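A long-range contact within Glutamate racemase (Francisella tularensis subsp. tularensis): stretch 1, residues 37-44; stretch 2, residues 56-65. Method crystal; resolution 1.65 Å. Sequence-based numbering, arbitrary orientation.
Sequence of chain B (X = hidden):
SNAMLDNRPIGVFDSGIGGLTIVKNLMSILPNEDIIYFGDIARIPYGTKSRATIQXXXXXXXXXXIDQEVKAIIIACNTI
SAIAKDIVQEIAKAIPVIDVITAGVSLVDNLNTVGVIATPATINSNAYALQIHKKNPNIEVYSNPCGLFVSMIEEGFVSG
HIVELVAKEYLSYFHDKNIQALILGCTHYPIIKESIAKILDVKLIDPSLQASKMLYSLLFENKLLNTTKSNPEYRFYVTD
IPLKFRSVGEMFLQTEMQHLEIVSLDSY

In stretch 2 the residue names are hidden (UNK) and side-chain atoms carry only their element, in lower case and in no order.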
ATOM      1  N   TYR B  37      13.000   4.952 -14.564  1.00  7.52           N
ATOM      2  CA  TYR B  37      12.998   3.658 -13.925  1.00  6.73           C
ATOM      3  C   TYR B  37      12.027   3.711 -12.714  1.00  6.72           C
ATOM      4  O   TYR B  37      12.083   4.669 -11.910  1.00  7.59           O
ATOM      5  CB  TYR B  37      14.395   3.316 -13.419  1.00  7.51           C
ATOM      6  CG  TYR B  37      14.419   2.100 -12.506  1.00  5.69           C
ATOM      7  CD1 TYR B  37      14.515   0.815 -13.024  1.00  6.88           C
ATOM      8  CD2 TYR B  37      14.374   2.236 -11.118  1.00  6.58           C
ATOM      9  CE1 TYR B  37      14.488  -0.306 -12.209  1.00  7.62           C
ATOM     10  CE2 TYR B  37      14.346   1.110 -10.292  1.00  6.18           C
ATOM     11  CZ  TYR B  37      14.422  -0.140 -10.816  1.00  6.94           C
ATOM     12  OH  TYR B  37      14.398  -1.268  -9.993  1.00  8.58           O
ATOM     13  N   PHE B  38      11.182   2.695 -12.594  1.00  5.54           N
ATOM     14  CA  PHE B  38      10.333   2.536 -11.404  1.00  5.50           C
ATOM     15  C   PHE B  38      10.657   1.267 -10.687  1.00  6.58           C
ATOM     16  O   PHE B  38      10.576   0.180 -11.278  1.00  7.71           O
ATOM     17  CB  PHE B  38       8.839   2.544 -11.730  1.00  6.87           C
ATOM     18  CG  PHE B  38       7.966   2.799 -10.513  1.00  5.73           C
ATOM     19  CD1 PHE B  38       7.481   4.068 -10.271  1.00  7.88           C
ATOM     20  CD2 PHE B  38       7.733   1.802  -9.586  1.00  6.00           C
ATOM     21  CE1 PHE B  38       6.759   4.339  -9.117  1.00  8.83           C
ATOM     22  CE2 PHE B  38       6.994   2.058  -8.441  1.00  7.69           C
ATOM     23  CZ  PHE B  38       6.513   3.349  -8.221  1.00  8.72           C
ATOM     24  N   GLY B  39      10.966   1.367  -9.409  1.00  5.99           N
ATOM     25  CA  GLY B  39      11.130   0.171  -8.595  1.00  6.68           C
ATOM     26  C   GLY B  39      10.292   0.283  -7.337  1.00  6.56           C
ATOM     27  O   GLY B  39      10.413   1.264  -6.580  1.00  6.19           O
ATOM     28  N   ASP B  40       9.455  -0.723  -7.101  1.00  6.09           N
ATOM     29  CA  ASP B  40       8.601  -0.806  -5.906  1.00  5.68           C
ATOM     30  C   ASP B  40       9.386  -1.416  -4.749  1.00  6.21           C
ATOM     31  O   ASP B  40       9.018  -2.457  -4.185  1.00  6.92           O
ATOM     32  CB  ASP B  40       7.347  -1.625  -6.221  1.00  6.12           C
ATOM     33  CG  ASP B  40       6.307  -1.586  -5.145  1.00  6.64           C
ATOM     34  OD1 ASP B  40       6.369  -0.732  -4.223  1.00  7.51           O
ATOM     35  OD2 ASP B  40       5.389  -2.456  -5.230  1.00  6.53           O
ATOM     36  N   ILE B  41      10.459  -0.739  -4.382  1.00  5.75           N
ATOM     37  CA  ILE B  41      11.398  -1.199  -3.330  1.00  5.72           C
ATOM     38  C   ILE B  41      10.711  -1.461  -1.965  1.00  6.71           C
ATOM     39  O   ILE B  41      11.154  -2.309  -1.194  1.00  7.48           O
ATOM     40  CB  ILE B  41      12.619  -0.237  -3.198  1.00  5.42           C
ATOM     41  CG1 ILE B  41      13.243   0.114  -4.560  1.00  6.31           C
ATOM     42  CG2 ILE B  41      13.708  -0.864  -2.315  1.00  7.37           C
ATOM     43  CD1 ILE B  41      13.578  -1.104  -5.484  1.00  8.04           C
ATOM     44  N   ALA B  42       9.630  -0.740  -1.668  1.00  6.76           N
ATOM     45  CA  ALA B  42       8.900  -0.929  -0.411  1.00  6.61           C
ATOM     46  C   ALA B  42       8.302  -2.322  -0.267  1.00  6.17           C
ATOM     47  O   ALA B  42       8.136  -2.796   0.850  1.00  7.01           O
ATOM     48  CB  ALA B  42       7.801   0.126  -0.267  1.00  6.95           C
ATOM     49  N   ARG B  43       7.964  -2.980  -1.382  1.00  6.41           N
ATOM     50  CA  ARG B  43       7.172  -4.232  -1.317  1.00  6.21           C
ATOM     51  C   ARG B  43       7.831  -5.431  -1.981  1.00  6.88           C
ATOM     52  O   ARG B  43       7.235  -6.518  -2.010  1.00  8.94           O
ATOM     53  CB  ARG B  43       5.754  -3.961  -1.878  1.00  6.36           C
ATOM     54  CG  ARG B  43       5.102  -2.780  -1.254  1.00  7.07           C
ATOM     55  CD  ARG B  43       3.646  -2.567  -1.697  1.00  8.72           C
ATOM     56  NE  ARG B  43       3.521  -2.240  -3.119  1.00  8.31           N
ATOM     57  CZ  ARG B  43       2.475  -1.680  -3.683  1.00  8.48           C
ATOM     58  NH1 ARG B  43       1.369  -1.406  -2.978  1.00  8.82           N
ATOM     59  NH2 ARG B  43       2.512  -1.466  -5.006  1.00  9.18           N
ATOM     60  N   ILE B  44       9.054  -5.270  -2.488  1.00  7.36           N
ATOM     61  CA  ILE B  44       9.849  -6.414  -2.946  1.00  7.80           C
ATOM     62  C   ILE B  44      10.144  -7.383  -1.777  1.00  8.03           C
ATOM     63  O   ILE B  44      10.239  -6.988  -0.603  1.00  8.12           O
ATOM     64  CB  ILE B  44      11.151  -6.012  -3.676  1.00  7.97           C
ATOM     65  CG1 ILE B  44      12.075  -5.128  -2.804  1.00  7.32           C
ATOM     66  CG2 ILE B  44      10.820  -5.384  -5.044  1.00 11.26           C
ATOM     67  CD1 ILE B  44      13.441  -4.795  -3.501  1.00 10.63           C
ATOM     68  N   UNK B  56      -2.293  -6.560  -8.378  1.00  7.42           N
ATOM     69  CA  UNK B  56      -2.660  -5.344  -7.684  1.00  8.26           C
ATOM     70  C   UNK B  56      -1.509  -4.344  -7.718  1.00  8.59           C
ATOM     71  O   UNK B  56      -1.700  -3.185  -8.115  1.00  8.16           O
ATOM     72  c   UNK B  56      -3.449  -4.395  -5.481  1.00 13.66           C
ATOM     73  n   UNK B  56      -5.650  -3.045  -3.552  1.00 23.94           N
ATOM     74  c   UNK B  56      -4.183  -3.391  -3.260  1.00 21.53           C
ATOM     75  c   UNK B  56      -3.051  -5.657  -6.225  1.00  9.08           C
ATOM     76  c   UNK B  56      -3.719  -4.673  -4.007  1.00 17.89           C
ATOM     77  N   UNK B  57      -0.296  -4.801  -7.368  1.00  7.33           N
ATOM     78  CA  UNK B  57       0.873  -3.933  -7.312  1.00  7.47           C
ATOM     79  C   UNK B  57       1.210  -3.404  -8.695  1.00  7.28           C
ATOM     80  O   UNK B  57       1.470  -2.178  -8.897  1.00  6.97           O
ATOM     81  c   UNK B  57       2.037  -5.056  -5.332  1.00  9.97           C
ATOM     82  c   UNK B  57       3.095  -6.245  -3.527  1.00 13.82           C
ATOM     83  c   UNK B  57       3.039  -5.905  -4.848  1.00 13.60           C
ATOM     84  c   UNK B  57       1.136  -4.906  -3.131  1.00 14.53           C
ATOM     85  c   UNK B  57       2.074  -4.718  -6.785  1.00  7.95           C
ATOM     86  c   UNK B  57       1.085  -4.569  -4.472  1.00 11.94           C
ATOM     87  c   UNK B  57       2.141  -5.731  -2.686  1.00 11.23           C
ATOM     88  N   UNK B  58       1.172  -4.286  -9.703  1.00  6.91           N
ATOM     89  CA  UNK B  58       1.541  -3.880 -11.079  1.00  7.03           C
ATOM     90  C   UNK B  58       0.567  -2.865 -11.657  1.00  7.13           C
ATOM     91  O   UNK B  58       1.003  -1.965 -12.386  1.00  7.60           O
ATOM     92  c   UNK B  58       1.593  -5.102 -12.020  1.00  7.07           C
ATOM     93  N   UNK B  59      -0.720  -2.969 -11.313  1.00  6.92           N
ATOM     94  CA  UNK B  59      -1.683  -1.967 -11.802  1.00  7.35           C
ATOM     95  C   UNK B  59      -1.318  -0.571 -11.271  1.00  6.87           C
ATOM     96  O   UNK B  59      -1.402   0.402 -11.988  1.00  7.04           O
ATOM     97  c   UNK B  59      -3.129  -2.350 -11.477  1.00  6.51           C
ATOM     98  N   UNK B  60      -0.843  -0.475 -10.032  1.00  7.48           N
ATOM     99  CA  UNK B  60      -0.483   0.799  -9.466  1.00  7.64           C
ATOM    100  C   UNK B  60       0.721   1.415 -10.190  1.00  8.20           C
ATOM    101  O   UNK B  60       0.680   2.587 -10.569  1.00  7.53           O
ATOM    102  c   UNK B  60      -1.344   0.162  -7.103  1.00  7.38           C
ATOM    103  c   UNK B  60      -0.160   0.645  -7.972  1.00  8.04           C
ATOM    104  o   UNK B  60      -0.162  -0.676  -5.259  1.00 10.12           O
ATOM    105  n   UNK B  60      -1.430   1.144  -4.895  1.00 14.50           N
ATOM    106  c   UNK B  60      -0.938   0.161  -5.673  1.00  9.27           C
ATOM    107  N   UNK B  61       1.783   0.624 -10.396  1.00  7.23           N
ATOM    108  CA  UNK B  61       2.999   1.106 -11.078  1.00  6.40           C
ATOM    109  C   UNK B  61       2.638   1.508 -12.510  1.00  6.53           C
ATOM    110  O   UNK B  61       3.106   2.509 -12.997  1.00  7.73           O
ATOM    111  c   UNK B  61       4.106   0.070 -11.076  1.00  6.47           C
ATOM    112  o   UNK B  61       4.474  -0.170  -9.709  1.00  8.42           O
ATOM    113  c   UNK B  61       5.340   0.560 -11.858  1.00  8.22           C
ATOM    114  N   UNK B  62       1.820   0.729 -13.178  1.00  6.55           N
ATOM    115  CA  UNK B  62       1.398   1.056 -14.542  1.00  7.17           C
ATOM    116  C   UNK B  62       0.736   2.402 -14.609  1.00  7.12           C
ATOM    117  O   UNK B  62       1.075   3.234 -15.474  1.00  7.75           O
ATOM    118  c   UNK B  62       0.472  -0.039 -15.141  1.00  7.86           C
ATOM    119  N   UNK B  63      -0.183   2.664 -13.673  1.00  8.05           N
ATOM    120  CA  UNK B  63      -0.873   3.943 -13.658  1.00  7.77           C
ATOM    121  C   UNK B  63       0.115   5.079 -13.393  1.00  8.62           C
ATOM    122  O   UNK B  63       0.008   6.154 -13.989  1.00  7.79           O
ATOM    123  c   UNK B  63      -2.033   3.936 -12.656  1.00  8.58           C
ATOM    124  c   UNK B  63      -5.079   1.559 -12.396  1.00 15.82           C
ATOM    125  c   UNK B  63      -3.102   2.953 -13.086  1.00  9.86           C
ATOM    126  n   UNK B  63      -6.169   1.298 -11.332  1.00 16.12           N
ATOM    127  c   UNK B  63      -4.153   2.701 -11.999  1.00 13.09           C
ATOM    128  N   UNK B  64       1.058   4.882 -12.469  1.00  7.90           N
ATOM    129  CA  UNK B  64       2.050   5.900 -12.201  1.00  8.46           C
ATOM    130  C   UNK B  64       2.826   6.218 -13.472  1.00  8.99           C
ATOM    131  O   UNK B  64       3.041   7.382 -13.799  1.00  8.33           O
ATOM    132  c   UNK B  64       4.073   6.434 -10.750  1.00  9.05           C
ATOM    133  c   UNK B  64       5.204   6.552 -11.523  1.00  8.63           C
ATOM    134  c   UNK B  64       6.025   8.303 -10.143  1.00 10.00           C
ATOM    135  c   UNK B  64       3.914   7.285  -9.669  1.00 10.49           C
ATOM    136  c   UNK B  64       3.012   5.436 -11.082  1.00  9.20           C
ATOM    137  c   UNK B  64       4.885   8.227  -9.365  1.00 11.67           C
ATOM    138  c   UNK B  64       6.168   7.475 -11.219  1.00 11.14           C
ATOM    139  N   UNK B  65       3.257   5.205 -14.211  1.00  7.88           N
ATOM    140  CA  UNK B  65       4.081   5.482 -15.395  1.00  7.86           C
ATOM    141  C   UNK B  65       3.295   6.177 -16.494  1.00  7.76           C
ATOM    142  O   UNK B  65       3.830   7.054 -17.172  1.00  7.85           O
ATOM    143  c   UNK B  65       4.697   4.185 -15.926  1.00  8.23           C
ATOM    144  c   UNK B  65       5.850   3.630 -15.103  1.00  7.35           C
ATOM    145  c   UNK B  65       7.074   4.593 -15.061  1.00 10.50           C
ATOM    146  c   UNK B  65       6.272   2.247 -15.561  1.00 11.25           C
TER

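Stretch 2 is helical throughout and runs nearly antiparallel to the strand 37-39, at 152°, with the axes 10.0 Å apart at their closest.

Position 56 has four side-chain carbons in a row ending in a nitrogen. It does not touch stretch 1. The unbranched chain with a terminal nitrogen is lysine, K56.

Position 57 has one carbon and then a ring of six carbons, with no hydroxyl oxygen. The ring lies flat against the guanidinium of R43, planes at 14° and centres 3.7 Å apart. This is phenylalanine, F57. R43 CZ comes within 3.3 Å of F57 CD1.

Positions 58 and 59 each carry a single carbon and touch nothing on stretch 1. Both are alanine, A58 and A59.

Position 60 has three carbons, the third carrying one oxygen and one nitrogen. The side-chain oxygen of position 60 lies 2.8 Å from both R43 NH1 and R43 NH2. A terminal amide two carbons beyond CA is glutamine, Q60. Q60 OE1 accepts hydrogen bonds from both nitrogens.

Position 61 has a CB carrying one oxygen and one carbon. Both branches lie by the F38 ring. The end carbon of position 61 is 3.5 Å from F38 CD2, and its oxygen is 3.6 Å from F38 CE2. A small branched side chain with a hydroxyl is threonine, T61.

Position 62 has one carbon and makes no contact with stretch 1. It is alanine, A62.

Position 63 has four carbons in a row and a terminal nitrogen. It is out of reach of stretch 1. It is lysine, K63.

Position 64 has one carbon and a six-carbon ring, again without oxygen. A ring carbon of position 64 lies 3.6 Å from F38 CD1; the rings meet obliquely, planes at 59°. It is phenylalanine, F64.

Position 65 has four carbons, forked at the second. Its CA-to-CB bond points sideways, but the end of the side chain comes nearer, with an end carbon of position 65 lying 4.3 Å from F38 CB. This is leucine, L65.

F38 packs against T61, F64 and L65, residues spaced so that one side of the helix meets the strand. R43 reaches the helix farther toward its N-terminal end. The face of its guanidinium covers F57, a cation-pi arrangement, while its edge donates to Q60. D40 holds the same group from within stretch 1: R43 NE to D40 OD2 is a 2.8 Å salt bridge. The charge is thus paired while the flat face remains free to stack.

Stretch 2 56-65: KFAAQTAKFL
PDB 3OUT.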